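Local coordinates for OTU domain-containing protein wMelOTU (Wolbachia pipientis wMel, PDB 6W9O) that probably cleaves ubiquitin from modified proteins as an OTU-family cysteine protease, a deubiquitinase thought to act as a bacterial effector, at residues 75-80 against 116-121; 36-41 against 193-198; 141-146 against 182-187. All coordinates share one frame; numbering follows the deposited sequence. Where two conformers were deposited one is given.

Interaction 1 of 3, residues 75-80 against 116-121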
ATOM      1  N   LEU A  75       4.085  -9.039   4.291  1.00 16.83           N
ATOM      2  CA  LEU A  75       4.273  -7.601   4.101  1.00 16.44           C
ATOM      3  C   LEU A  75       4.517  -6.898   5.441  1.00 16.22           C
ATOM      4  O   LEU A  75       5.397  -6.030   5.534  1.00 15.18           O
ATOM      5  CB  LEU A  75       3.086  -6.964   3.374  1.00 14.87           C
ATOM      6  CG  LEU A  75       2.950  -7.513   1.956  1.00 16.89           C
ATOM      7  CD1 LEU A  75       1.631  -6.979   1.419  1.00 18.29           C
ATOM      8  CD2 LEU A  75       4.099  -7.026   1.044  1.00 16.87           C
ATOM      9  N   ARG A  76       3.800  -7.306   6.507  1.00 15.33           N
ATOM     10  CA  ARG A  76       4.110  -6.761   7.839  1.00 15.56           C
ATOM     11  C   ARG A  76       5.522  -7.144   8.246  1.00 17.44           C
ATOM     12  O   ARG A  76       6.270  -6.322   8.782  1.00 16.08           O
ATOM     13  CB  ARG A  76       3.105  -7.270   8.887  1.00 15.94           C
ATOM     14  CG  ARG A  76       1.700  -6.673   8.729  1.00 14.86           C
ATOM     15  CD  ARG A  76       0.793  -7.263   9.809  1.00 18.28           C
ATOM     16  NE  ARG A  76      -0.554  -6.656   9.783  1.00 17.04           N
ATOM     17  CZ  ARG A  76      -0.857  -5.483  10.354  1.00 17.57           C
ATOM     18  NH1 ARG A  76       0.076  -4.739  10.987  1.00 16.05           N
ATOM     19  NH2 ARG A  76      -2.117  -5.046  10.276  1.00 16.16           N
ATOM     20  N   ASN A  77       5.937  -8.398   7.969  1.00 16.77           N
ATOM     21  CA  ASN A  77       7.300  -8.803   8.331  1.00 15.48           C
ATOM     22  C   ASN A  77       8.364  -8.003   7.568  1.00 15.30           C
ATOM     23  O   ASN A  77       9.439  -7.728   8.119  1.00 18.17           O
ATOM     24  CB  ASN A  77       7.479 -10.285   8.048  1.00 19.77           C
ATOM     25  CG  ASN A  77       8.707 -10.805   8.712  1.00 29.34           C
ATOM     26  OD1 ASN A  77       8.766 -10.878   9.966  1.00 34.04           O
ATOM     27  ND2 ASN A  77       9.715 -11.181   7.903  1.00 34.07           N
ATOM     28  N   ASP A  78       8.075  -7.623   6.322  1.00 16.06           N
ATOM     29  CA  ASP A  78       9.006  -6.780   5.554  1.00 15.86           C
ATOM     30  C   ASP A  78       9.183  -5.429   6.247  1.00 16.88           C
ATOM     31  O   ASP A  78      10.283  -4.855   6.262  1.00 18.91           O
ATOM     32  CB  ASP A  78       8.428  -6.487   4.158  1.00 15.18           C
ATOM     33  CG  ASP A  78       8.362  -7.732   3.216  1.00 17.51           C
ATOM     34  OD1 ASP A  78       9.150  -8.697   3.399  1.00 21.69           O
ATOM     35  OD2 ASP A  78       7.493  -7.665   2.311  1.00 18.18           O
ATOM     36  N   CYS A  79       8.123  -4.956   6.903  1.00 14.33           N
ATOM     37  CA  CYS A  79       8.231  -3.669   7.590  1.00 15.66           C
ATOM     38  C   CYS A  79       8.983  -3.837   8.894  1.00 16.25           C
ATOM     39  O   CYS A  79       9.818  -2.995   9.254  1.00 15.92           O
ATOM     40  CB  CYS A  79       6.817  -3.109   7.834  1.00 15.38           C
ATOM     41  SG  CYS A  79       6.000  -2.651   6.246  1.00 15.56           S
ATOM     42  N   ARG A  80       8.742  -4.953   9.605  1.00 14.88           N
ATOM     43  CA  ARG A  80       9.548  -5.257  10.780  1.00 15.36           C
ATOM     44  C   ARG A  80      11.022  -5.320  10.420  1.00 18.35           C
ATOM     45  O   ARG A  80      11.875  -4.789  11.137  1.00 20.04           O
ATOM     46  CB  ARG A  80       9.115  -6.614  11.364  1.00 18.27           C
ATOM     47  CG  ARG A  80       9.972  -7.086  12.489  1.00 23.79           C
ATOM     48  CD  ARG A  80       9.459  -8.428  12.984  1.00 24.78           C
ATOM     49  NE  ARG A  80      10.405  -9.056  13.886  1.00 43.89           N
ATOM     50  CZ  ARG A  80      10.261  -9.055  15.215  1.00 60.20           C
ATOM     51  NH1 ARG A  80       9.193  -8.467  15.774  1.00 58.24           N
ATOM     52  NH2 ARG A  80      11.171  -9.653  15.987  1.00 59.83           N
ATOM     53  N   ASP A 116       4.954  -4.067  17.358  1.00 21.66           N
ATOM     54  CA  ASP A 116       3.591  -3.636  17.054  1.00 20.72           C
ATOM     55  C   ASP A 116       3.213  -3.908  15.607  1.00 18.35           C
ATOM     56  O   ASP A 116       2.035  -4.196  15.324  1.00 18.65           O
ATOM     57  CB  ASP A 116       3.441  -2.145  17.337  1.00 19.56           C
ATOM     58  CG  ASP A 116       1.952  -1.730  17.507  1.00 27.89           C
ATOM     59  OD1 ASP A 116       1.174  -2.470  18.184  1.00 28.69           O
ATOM     60  OD2 ASP A 116       1.569  -0.662  16.972  1.00 29.79           O
ATOM     61  N   ILE A 117       4.163  -3.794  14.656  1.00 17.01           N
ATOM     62  CA  ILE A 117       3.831  -3.913  13.251  1.00 16.95           C
ATOM     63  C   ILE A 117       3.369  -5.321  12.881  1.00 16.58           C
ATOM     64  O   ILE A 117       2.704  -5.486  11.866  1.00 16.56           O
ATOM     65  CB  ILE A 117       5.006  -3.415  12.384  1.00 15.97           C
ATOM     66  CG1 ILE A 117       4.569  -3.159  10.916  1.00 17.16           C
ATOM     67  CG2 ILE A 117       6.159  -4.464  12.375  1.00 19.50           C
ATOM     68  CD1 ILE A 117       3.490  -2.097  10.785  1.00 18.90           C
ATOM     69  N   MET A 118       3.672  -6.315  13.710  1.00 16.83           N
ATOM     70  CA  MET A 118       3.220  -7.669  13.433  1.00 18.32           C
ATOM     71  C   MET A 118       1.822  -7.938  13.960  1.00 23.39           C
ATOM     72  O   MET A 118       1.291  -9.020  13.711  1.00 24.35           O
ATOM     73  CB  MET A 118       4.188  -8.692  14.026  1.00 21.00           C
ATOM     74  CG  MET A 118       5.603  -8.582  13.389  1.00 20.95           C
ATOM     75  SD  MET A 118       5.637  -8.635  11.595  1.00 22.28           S
ATOM     76  CE  MET A 118       4.854 -10.224  11.226  1.00 24.81           C
ATOM     77  N   ARG A 119       1.209  -6.985  14.664  1.00 20.42           N
ATOM     78  CA  ARG A 119      -0.126  -7.185  15.230  1.00 20.51           C
ATOM     79  C   ARG A 119      -1.172  -6.713  14.235  1.00 19.24           C
ATOM     80  O   ARG A 119      -1.040  -5.619  13.677  1.00 17.42           O
ATOM     81  CB  ARG A 119      -0.274  -6.366  16.520  1.00 19.42           C
ATOM     82  CG  ARG A 119       0.730  -6.755  17.602  1.00 22.20           C
ATOM     83  CD  ARG A 119       0.532  -5.900  18.855  1.00 24.14           C
ATOM     84  NE  ARG A 119       1.465  -6.278  19.911  1.00 33.94           N
ATOM     85  CZ  ARG A 119       2.371  -5.471  20.447  1.00 37.19           C
ATOM     86  NH1 ARG A 119       2.469  -4.195  20.073  1.00 35.76           N
ATOM     87  NH2 ARG A 119       3.177  -5.943  21.392  1.00 42.57           N
ATOM     88  N   ASN A 120      -2.216  -7.528  14.006  1.00 19.82           N
ATOM     89  CA  ASN A 120      -3.262  -7.076  13.088  1.00 19.66           C
ATOM     90  C   ASN A 120      -3.932  -5.799  13.586  1.00 20.69           C
ATOM     91  O   ASN A 120      -4.477  -5.051  12.763  1.00 21.27           O
ATOM     92  CB  ASN A 120      -4.320  -8.158  12.925  1.00 22.75           C
ATOM     93  CG  ASN A 120      -3.839  -9.297  12.023  1.00 30.72           C
ATOM     94  OD1 ASN A 120      -3.024  -9.100  11.127  1.00 29.57           O
ATOM     95  ND2 ASN A 120      -4.351 -10.486  12.263  1.00 28.46           N
ATOM     96  N   SER A 121      -3.838  -5.535  14.889  1.00 20.43           N
ATOM     97  CA  SER A 121      -4.411  -4.324  15.474  1.00 20.35           C
ATOM     98  C   SER A 121      -3.733  -3.053  14.973  1.00 19.54           C
ATOM     99  O   SER A 121      -4.355  -1.979  15.041  1.00 18.94           O
ATOM    100  CB  SER A 121      -4.359  -4.353  17.005  1.00 22.23           C
ATOM    101  OG  SER A 121      -3.035  -4.598  17.481  1.00 24.44           O
TER

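Interaction 2 of 3, residues 36-41 against 193-198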
ATOM      1  N   ASN A  36     -15.256   6.117 -10.913  1.00 60.82           N
ATOM      2  CA  ASN A  36     -15.262   7.493 -11.420  1.00 58.76           C
ATOM      3  C   ASN A  36     -13.881   8.208 -11.494  1.00 47.95           C
ATOM      4  O   ASN A  36     -13.521   8.724 -12.552  1.00 55.57           O
ATOM      5  CB  ASN A  36     -16.338   8.349 -10.729  1.00 66.15           C
ATOM      6  N   PRO A  37     -13.097   8.246 -10.391  1.00 33.89           N
ATOM      7  CA  PRO A  37     -11.731   8.798 -10.490  1.00 34.09           C
ATOM      8  C   PRO A  37     -10.702   7.807 -11.036  1.00 35.76           C
ATOM      9  O   PRO A  37      -9.521   7.872 -10.681  1.00 34.71           O
ATOM     10  CB  PRO A  37     -11.410   9.194  -9.038  1.00 33.69           C
ATOM     11  CG  PRO A  37     -12.188   8.243  -8.215  1.00 32.30           C
ATOM     12  CD  PRO A  37     -13.456   7.921  -9.002  1.00 31.87           C
ATOM     13  N   TYR A  38     -11.125   6.895 -11.915  1.00 24.37           N
ATOM     14  CA  TYR A  38     -10.235   5.889 -12.484  1.00 19.16           C
ATOM     15  C   TYR A  38     -10.875   5.376 -13.773  1.00 18.90           C
ATOM     16  O   TYR A  38     -12.078   5.593 -13.990  1.00 20.17           O
ATOM     17  CB  TYR A  38      -9.969   4.726 -11.483  1.00 19.50           C
ATOM     18  CG  TYR A  38     -11.169   4.214 -10.743  1.00 20.02           C
ATOM     19  CD1 TYR A  38     -11.461   4.691  -9.447  1.00 20.59           C
ATOM     20  CD2 TYR A  38     -12.042   3.303 -11.321  1.00 18.02           C
ATOM     21  CE1 TYR A  38     -12.549   4.245  -8.769  1.00 21.73           C
ATOM     22  CE2 TYR A  38     -13.160   2.852 -10.643  1.00 19.85           C
ATOM     23  CZ  TYR A  38     -13.404   3.338  -9.354  1.00 23.73           C
ATOM     24  OH  TYR A  38     -14.523   2.889  -8.662  1.00 29.08           O
ATOM     25  N   PRO A  39     -10.111   4.718 -14.649  1.00 20.46           N
ATOM     26  CA  PRO A  39     -10.672   4.249 -15.919  1.00 18.04           C
ATOM     27  C   PRO A  39     -11.710   3.153 -15.708  1.00 17.00           C
ATOM     28  O   PRO A  39     -11.758   2.464 -14.689  1.00 17.28           O
ATOM     29  CB  PRO A  39      -9.459   3.676 -16.661  1.00 20.43           C
ATOM     30  CG  PRO A  39      -8.259   4.351 -15.973  1.00 19.74           C
ATOM     31  CD  PRO A  39      -8.648   4.521 -14.594  1.00 18.93           C
ATOM     32  N   ASP A  40     -12.529   2.970 -16.744  1.00 20.51           N
ATOM     33  CA  ASP A  40     -13.686   2.097 -16.628  1.00 21.00           C
ATOM     34  C   ASP A  40     -13.322   0.627 -16.501  1.00 20.48           C
ATOM     35  O   ASP A  40     -14.181  -0.157 -16.072  1.00 22.07           O
ATOM     36  CB  ASP A  40     -14.547   2.224 -17.884  1.00 23.75           C
ATOM     37  CG  ASP A  40     -15.263   3.567 -17.980  1.00 35.65           C
ATOM     38  OD1 ASP A  40     -15.417   4.231 -16.939  1.00 39.57           O
ATOM     39  OD2 ASP A  40     -15.682   3.940 -19.098  1.00 41.36           O
ATOM     40  N   ASN A  41     -12.100   0.243 -16.856  1.00 20.35           N
ATOM     41  CA  ASN A  41     -11.681  -1.145 -16.633  1.00 17.99           C
ATOM     42  C   ASN A  41     -11.271  -1.424 -15.204  1.00 19.27           C
ATOM     43  O   ASN A  41     -11.108  -2.591 -14.855  1.00 18.61           O
ATOM     44  CB  ASN A  41     -10.549  -1.572 -17.590  1.00 15.94           C
ATOM     45  CG  ASN A  41      -9.341  -0.631 -17.559  1.00 21.89           C
ATOM     46  OD1 ASN A  41      -9.489   0.573 -17.767  1.00 20.31           O
ATOM     47  ND2 ASN A  41      -8.139  -1.167 -17.321  1.00 18.11           N
ATOM     48  N   GLU A 193      -9.072  -0.376   0.204  1.00 12.46           N
ATOM     49  CA  GLU A 193      -9.452  -1.505  -0.649  0.53 13.95           C
ATOM     50  C   GLU A 193      -8.532  -1.482  -1.845  1.00 12.88           C
ATOM     51  O   GLU A 193      -7.999  -0.434  -2.218  1.00 12.84           O
ATOM     52  CB  GLU A 193     -10.885  -1.331  -1.162  0.53 15.01           C
ATOM     53  CG  GLU A 193     -12.008  -1.531  -0.110  0.53 16.95           C
ATOM     54  CD  GLU A 193     -13.190  -0.564  -0.347  0.53 19.16           C
ATOM     55  OE1 GLU A 193     -12.953   0.661  -0.405  0.53 28.71           O
ATOM     56  OE2 GLU A 193     -14.333  -1.006  -0.496  0.53 24.80           O
ATOM     57  N   PRO A 194      -8.300  -2.627  -2.499  1.00 12.88           N
ATOM     58  CA  PRO A 194      -7.476  -2.644  -3.709  1.00 13.01           C
ATOM     59  C   PRO A 194      -8.303  -2.082  -4.870  1.00 12.09           C
ATOM     60  O   PRO A 194      -9.512  -2.283  -4.981  1.00 14.92           O
ATOM     61  CB  PRO A 194      -7.196  -4.153  -3.923  1.00 13.43           C
ATOM     62  CG  PRO A 194      -8.420  -4.822  -3.395  1.00 13.82           C
ATOM     63  CD  PRO A 194      -8.810  -3.971  -2.129  1.00 16.47           C
ATOM     64  N   LEU A 195      -7.607  -1.378  -5.808  1.00 12.40           N
ATOM     65  CA  LEU A 195      -8.238  -0.981  -7.071  1.00 12.68           C
ATOM     66  C   LEU A 195      -7.673  -1.908  -8.141  1.00 12.58           C
ATOM     67  O   LEU A 195      -6.477  -1.860  -8.408  1.00 14.19           O
ATOM     68  CB  LEU A 195      -7.913   0.474  -7.381  1.00 12.76           C
ATOM     69  CG  LEU A 195      -8.613   0.966  -8.645  1.00 14.97           C
ATOM     70  CD1 LEU A 195     -10.074   1.277  -8.284  1.00 18.07           C
ATOM     71  CD2 LEU A 195      -7.940   2.221  -9.216  1.00 19.66           C
ATOM     72  N   LEU A 196      -8.530  -2.778  -8.692  1.00 12.56           N
ATOM     73  CA  LEU A 196      -8.048  -3.854  -9.569  1.00 13.13           C
ATOM     74  C   LEU A 196      -8.536  -3.608 -10.980  1.00 17.05           C
ATOM     75  O   LEU A 196      -9.400  -2.782 -11.232  1.00 16.57           O
ATOM     76  CB  LEU A 196      -8.532  -5.202  -9.026  1.00 14.85           C
ATOM     77  CG  LEU A 196      -8.043  -5.529  -7.593  1.00 15.96           C
ATOM     78  CD1 LEU A 196      -8.722  -6.744  -6.966  1.00 18.64           C
ATOM     79  CD2 LEU A 196      -6.519  -5.702  -7.591  1.00 18.26           C
ATOM     80  N   ASP A 197      -7.983  -4.371 -11.931  1.00 14.77           N
ATOM     81  CA  ASP A 197      -8.228  -4.161 -13.365  1.00 15.60           C
ATOM     82  C   ASP A 197      -8.957  -5.375 -13.900  1.00 16.12           C
ATOM     83  O   ASP A 197      -8.432  -6.502 -13.823  1.00 15.71           O
ATOM     84  CB  ASP A 197      -6.860  -4.001 -14.029  1.00 16.27           C
ATOM     85  CG  ASP A 197      -6.923  -3.688 -15.494  1.00 16.55           C
ATOM     86  OD1 ASP A 197      -5.846  -3.305 -15.995  1.00 18.98           O
ATOM     87  OD2 ASP A 197      -7.978  -3.813 -16.146  1.00 15.98           O
ATOM     88  N   ARG A 198     -10.152  -5.171 -14.470  1.00 13.98           N
ATOM     89  CA  ARG A 198     -10.885  -6.310 -15.026  1.00 16.93           C
ATOM     90  C   ARG A 198     -10.061  -7.056 -16.083  1.00 14.71           C
ATOM     91  O   ARG A 198     -10.227  -8.281 -16.273  1.00 17.92           O
ATOM     92  CB  ARG A 198     -12.209  -5.871 -15.670  1.00 18.37           C
ATOM     93  CG  ARG A 198     -13.160  -5.136 -14.718  1.00 27.31           C
ATOM     94  CD  ARG A 198     -14.464  -4.765 -15.460  1.00 37.32           C
ATOM     95  NE  ARG A 198     -15.540  -4.640 -14.481  1.00 47.32           N
ATOM     96  CZ  ARG A 198     -15.787  -3.514 -13.823  1.00 52.94           C
ATOM     97  NH1 ARG A 198     -15.035  -2.441 -14.052  1.00 50.28           N
ATOM     98  NH2 ARG A 198     -16.772  -3.460 -12.925  1.00 60.97           N
TER

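Interaction 3 of 3, residues 141-146 against 182-187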
ATOM      1  N   LEU A 141       3.217   3.348  -5.363  1.00 12.39           N
ATOM      2  CA  LEU A 141       1.902   3.084  -4.795  1.00 13.30           C
ATOM      3  C   LEU A 141       1.009   4.299  -5.070  1.00 12.05           C
ATOM      4  O   LEU A 141       1.302   5.424  -4.605  1.00 13.67           O
ATOM      5  CB  LEU A 141       2.054   2.907  -3.289  1.00 13.23           C
ATOM      6  CG  LEU A 141       0.746   2.907  -2.524  1.00 13.40           C
ATOM      7  CD1 LEU A 141      -0.210   1.800  -2.955  1.00 15.60           C
ATOM      8  CD2 LEU A 141       1.064   2.711  -1.002  1.00 15.71           C
ATOM      9  N   HIS A 142      -0.086   4.097  -5.793  1.00 12.26           N
ATOM     10  CA  HIS A 142      -1.077   5.126  -6.078  1.00 11.61           C
ATOM     11  C   HIS A 142      -2.238   4.934  -5.115  1.00 11.01           C
ATOM     12  O   HIS A 142      -2.794   3.826  -4.999  1.00 12.27           O
ATOM     13  CB  HIS A 142      -1.579   4.886  -7.510  1.00 14.62           C
ATOM     14  CG  HIS A 142      -2.772   5.707  -7.899  1.00 11.46           C
ATOM     15  ND1 HIS A 142      -3.782   5.159  -8.671  1.00 12.07           N
ATOM     16  CD2 HIS A 142      -3.161   6.974  -7.580  1.00 12.80           C
ATOM     17  CE1 HIS A 142      -4.705   6.093  -8.880  1.00 12.28           C
ATOM     18  NE2 HIS A 142      -4.363   7.191  -8.203  1.00 13.66           N
ATOM     19  N   VAL A 143      -2.553   5.988  -4.347  1.00 13.22           N
ATOM     20  CA  VAL A 143      -3.683   5.973  -3.420  1.00 12.44           C
ATOM     21  C   VAL A 143      -4.696   6.970  -3.941  1.00 11.87           C
ATOM     22  O   VAL A 143      -4.349   8.140  -4.176  1.00 13.75           O
ATOM     23  CB  VAL A 143      -3.242   6.340  -1.995  1.00 12.56           C
ATOM     24  CG1 VAL A 143      -4.460   6.175  -1.070  1.00 15.60           C
ATOM     25  CG2 VAL A 143      -2.070   5.470  -1.518  1.00 14.84           C
ATOM     26  N   ILE A 144      -5.940   6.537  -4.114  1.00 14.65           N
ATOM     27  CA  ILE A 144      -7.033   7.470  -4.396  1.00 13.70           C
ATOM     28  C   ILE A 144      -7.672   7.799  -3.052  1.00 17.03           C
ATOM     29  O   ILE A 144      -8.181   6.883  -2.391  1.00 16.61           O
ATOM     30  CB  ILE A 144      -8.069   6.823  -5.317  1.00 15.58           C
ATOM     31  CG1 ILE A 144      -7.428   6.425  -6.659  1.00 17.70           C
ATOM     32  CG2 ILE A 144      -9.165   7.837  -5.605  1.00 17.95           C
ATOM     33  CD1 ILE A 144      -8.453   5.800  -7.701  1.00 22.54           C
ATOM     34  N   GLU A 145      -7.585   9.063  -2.628  1.00 17.97           N
ATOM     35  CA  GLU A 145      -8.117   9.479  -1.326  1.00 21.03           C
ATOM     36  C   GLU A 145      -9.382  10.258  -1.565  1.00 29.51           C
ATOM     37  O   GLU A 145      -9.384  11.223  -2.330  1.00 29.21           O
ATOM     38  CB  GLU A 145      -7.133  10.429  -0.651  1.00 25.09           C
ATOM     39  CG  GLU A 145      -5.836   9.835  -0.258  1.00 31.09           C
ATOM     40  CD  GLU A 145      -5.049  10.722   0.720  1.00 47.67           C
ATOM     41  OE1 GLU A 145      -5.636  11.670   1.284  1.00 53.24           O
ATOM     42  OE2 GLU A 145      -3.845  10.432   0.946  1.00 53.33           O
ATOM     43  N   ASN A 146     -10.444   9.908  -0.869  1.00 41.18           N
ATOM     44  CA  ASN A 146     -11.598  10.798  -0.855  1.00 48.72           C
ATOM     45  C   ASN A 146     -11.384  11.922   0.150  1.00 50.81           C
ATOM     46  O   ASN A 146     -10.724  11.736   1.177  1.00 45.67           O
ATOM     47  CB  ASN A 146     -12.870  10.003  -0.595  1.00 52.24           C
ATOM     48  CG  ASN A 146     -13.218   9.145  -1.783  1.00 59.26           C
ATOM     49  OD1 ASN A 146     -12.737   8.013  -1.916  1.00 64.68           O
ATOM     50  ND2 ASN A 146     -13.998   9.705  -2.700  1.00 64.47           N
ATOM     51  N   VAL A 182       1.154   0.094  -8.234  1.00 12.74           N
ATOM     52  CA  VAL A 182       0.056  -0.614  -7.606  1.00 11.82           C
ATOM     53  C   VAL A 182      -0.958   0.433  -7.141  1.00 14.10           C
ATOM     54  O   VAL A 182      -0.642   1.627  -6.990  1.00 14.46           O
ATOM     55  CB  VAL A 182       0.530  -1.510  -6.450  1.00 15.20           C
ATOM     56  CG1 VAL A 182       1.436  -2.649  -7.021  1.00 15.11           C
ATOM     57  CG2 VAL A 182       1.317  -0.728  -5.475  1.00 15.57           C
ATOM     58  N   HIS A 183      -2.222   0.015  -6.969  1.00 11.59           N
ATOM     59  CA  HIS A 183      -3.326   0.970  -6.786  1.00 10.60           C
ATOM     60  C   HIS A 183      -4.235   0.546  -5.652  1.00 11.76           C
ATOM     61  O   HIS A 183      -4.697  -0.593  -5.625  1.00 12.98           O
ATOM     62  CB  HIS A 183      -4.217   1.034  -8.063  1.00 11.89           C
ATOM     63  CG  HIS A 183      -3.452   1.365  -9.304  1.00 10.45           C
ATOM     64  ND1 HIS A 183      -3.293   2.659  -9.758  1.00 12.86           N
ATOM     65  CD2 HIS A 183      -2.859   0.551 -10.218  1.00 12.85           C
ATOM     66  CE1 HIS A 183      -2.583   2.627 -10.888  1.00 13.84           C
ATOM     67  NE2 HIS A 183      -2.326   1.360 -11.192  1.00 13.93           N
ATOM     68  N   ILE A 184      -4.536   1.500  -4.751  1.00 11.60           N
ATOM     69  CA  ILE A 184      -5.490   1.236  -3.678  1.00 11.23           C
ATOM     70  C   ILE A 184      -6.357   2.463  -3.506  1.00 11.57           C
ATOM     71  O   ILE A 184      -6.010   3.569  -3.938  1.00 13.31           O
ATOM     72  CB  ILE A 184      -4.812   0.838  -2.345  1.00 12.38           C
ATOM     73  CG1 ILE A 184      -4.079   2.061  -1.771  1.00 13.41           C
ATOM     74  CG2 ILE A 184      -3.855  -0.355  -2.541  1.00 13.44           C
ATOM     75  CD1 ILE A 184      -3.356   1.704  -0.446  1.00 14.06           C
ATOM     76  N   ILE A 185      -7.515   2.252  -2.910  1.00 12.52           N
ATOM     77  CA  ILE A 185      -8.467   3.351  -2.699  1.00 13.68           C
ATOM     78  C   ILE A 185      -8.728   3.510  -1.213  1.00 15.18           C
ATOM     79  O   ILE A 185      -8.811   2.519  -0.478  1.00 14.24           O
ATOM     80  CB  ILE A 185      -9.735   3.175  -3.559  1.00 20.79           C
ATOM     81  CG1 ILE A 185     -10.706   4.362  -3.438  1.00 23.08           C
ATOM     82  CG2 ILE A 185     -10.419   1.866  -3.300  1.00 23.25           C
ATOM     83  CD1 ILE A 185     -11.624   4.475  -4.747  1.00 23.42           C
ATOM     84  N   ASN A 186      -8.749   4.760  -0.766  1.00 13.34           N
ATOM     85  CA  ASN A 186      -8.838   5.127   0.671  1.00 13.43           C
ATOM     86  C   ASN A 186     -10.137   5.900   0.876  1.00 15.79           C
ATOM     87  O   ASN A 186     -10.207   7.106   0.610  1.00 17.12           O
ATOM     88  CB  ASN A 186      -7.601   5.967   0.983  1.00 14.92           C
ATOM     89  CG  ASN A 186      -7.535   6.495   2.414  1.00 19.34           C
ATOM     90  OD1 ASN A 186      -6.952   7.568   2.645  1.00 22.52           O
ATOM     91  ND2 ASN A 186      -8.134   5.786   3.363  1.00 15.64           N
ATOM     92  N   LYS A 187     -11.180   5.228   1.370  1.00 16.35           N
ATOM     93  CA  LYS A 187     -12.439   5.953   1.546  1.00 17.92           C
ATOM     94  C   LYS A 187     -12.405   6.969   2.688  1.00 15.47           C
ATOM     95  O   LYS A 187     -13.122   7.963   2.652  1.00 19.47           O
ATOM     96  CB  LYS A 187     -13.606   4.994   1.705  1.00 25.60           C
ATOM     97  CG  LYS A 187     -13.500   4.132   2.933  1.00 23.91           C
ATOM     98  CD  LYS A 187     -14.856   3.424   3.166  1.00 37.58           C
ATOM     99  CE  LYS A 187     -14.721   2.267   4.122  1.00 46.83           C
ATOM    100  NZ  LYS A 187     -15.744   1.203   3.787  1.00 53.27           N
TER
HETATM  101  O   HOH W   1      -3.959   7.466   2.403  1.00 38.27           O
HETATM  102  O   HOH W   2      -9.694   9.447   2.392  1.00 32.37           O

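Interaction 1 of 3, residues 75-80 against 116-121
Arg76 NH1 is gripped by two backbone oxygens, Ile117 O across the contact and Arg122 O just beyond it. The bond from Arg76 NH1 to Ile117 O is 2.9 Å long, with the oxygen near the guanidinium plane, although the nitrogen stands above the plane of that carbonyl. Arg119 O comes nearly as close, 3.0 Å from Arg76 NH1, but lies over one face of the guanidinium, toward its rim, at an angle too poor for a hydrogen bond; Asn120 CA shares this face. The arginine chain runs extended from CG to NE out of helix 72-84, its CD passing 3.3 Å from Ile117 O. Within the type I turn from Asp116 to Arg119, Met118 folds back: the bend at chi2 (-52°) brings SD to 3.6 Å from Asn77 N, and that at chi3 turns CE toward Asn77. Ile117 divides its branches, CG1 meeting Cys79 CB at 3.8 Å and CG2 meeting Arg80 CB at the same distance. Arg76 NH2 also reaches Ser52 OG, before helix 53-66. A mostly buried positive charge is met by neutral carbonyl and hydroxyl oxygens, whose dipoles would probably stabilise it, while Ile117 and Met118 pack the turn on the helix.

Interaction 2 of 3, residues 36-41 against 193-198
Tyr38 offers one ring face to the methyls of Leu195. Its CB meets Leu195 CD2 at 3.9 Å and its CG lies near both methyls, while the remaining ring carbons of Tyr38, out to CZ, lie 3.9 to 4.2 Å from Leu195 CD1. That methyl stands almost exactly over the ring centre, 3.8 Å from the Tyr38 centroid and 8° off the normal, a clear CH-pi contact. Asn36 N lies toward the rim of the opposite face. Further along, the polar ends take over. Asn41 ND2 donates to Asp197 OD2 at 2.9 Å; the nitrogen approaches from above the carboxylate plane, whereas the oxygen lies near the amide plane. The same OD2 accepts Asn199 N, so two N-H groups hold it. Arg198 N gives a nearly straight bond to Asn41 O (2.8 Å, 171°), and Arg198 CG lies 3.3 Å from that oxygen. The Asn41-Arg198 pair continues the register of the antiparallel bonds joining Leu196 to Tyr43 and Pro194 to Gly45. The contact is sheet-edge pairing: the chain entering outermost strand 42-44 is tied to the end of strand 191-197 in the mixed sheet of the OTU fold.

Interaction 3 of 3, residues 141-146 against 182-187
His142 and His183, paired on neighbouring parallel strands, join through their ring nitrogens: ND1 of His142 lies 2.8 Å from ND1 of His183 in a hydrogen bond that either could donate. The rings meet rim to rim with their planes at 89°. They reach each other from different rotamers, His142 CG being anti to the backbone N (chi1 170°) and His183 CG anti to its carbonyl carbon. His142 NE2 bonds to His157 ND1 on the next strand, and Tyr176 lies against both rings. On the same face, Ile144 CB packs on Ile185 CG1 at 4.1 Å. On the face carrying Leu141, Val143, Val182 and Ile184 the contacts are apolar. Leu141 CD1 touches Val182 CG2 at 3.9 Å and Ile184 CD1 at 4.0 Å; Ile184 CG1 takes the position between backbone N and carbonyl carbon (chi1 69°), near Val143 CG2, and the two side chains lie side by side. Val143 CG1 rests on Asn186 CB at 3.8 Å. Asn186 and Glu145 point the same way, OD1 of Asn186 lying 3.8 Å from Glu145 CG and 3.0 Å from a water, while Asn186 ND2 bonds to His191 O and Gly189 O. Between the two faces, the backbone ladder uses both N and O of His142 and Ile144, the shortest bond being Asn186 N to Ile144 O at 2.7 Å. The short ND1-ND1 bond requires one donor and one acceptor, so at least one of the two imidazoles is probably neutral, and a buried chain of imidazoles, His183 to His142 to His157, runs across the face that also carries Ile144 and Ile185.

In the fold
Interactions 2 and 3 belong to one sheet, since strands 181-188 and 191-197 are neighbours in it; Tyr38 CD1 packs on Ile144 CD1 where they meet. Interaction 3 is the buried middle, with a regular ladder, apolar and imidazole side chains for most of its length, and polar ones with water at the Glu145-Asn186 end, whereas interaction 2 lies at the margin, where one ring-methyl contact gives way to polar bonds. Interaction 1, on the opposite side of the chain's centre and about 20 Å from interaction 3 between centres, is partly buried and joins a helix to a turn, combining one arginine meeting carbonyls with the packing of Ile117 and Met118. Helix 53-66 touches side chains from all three.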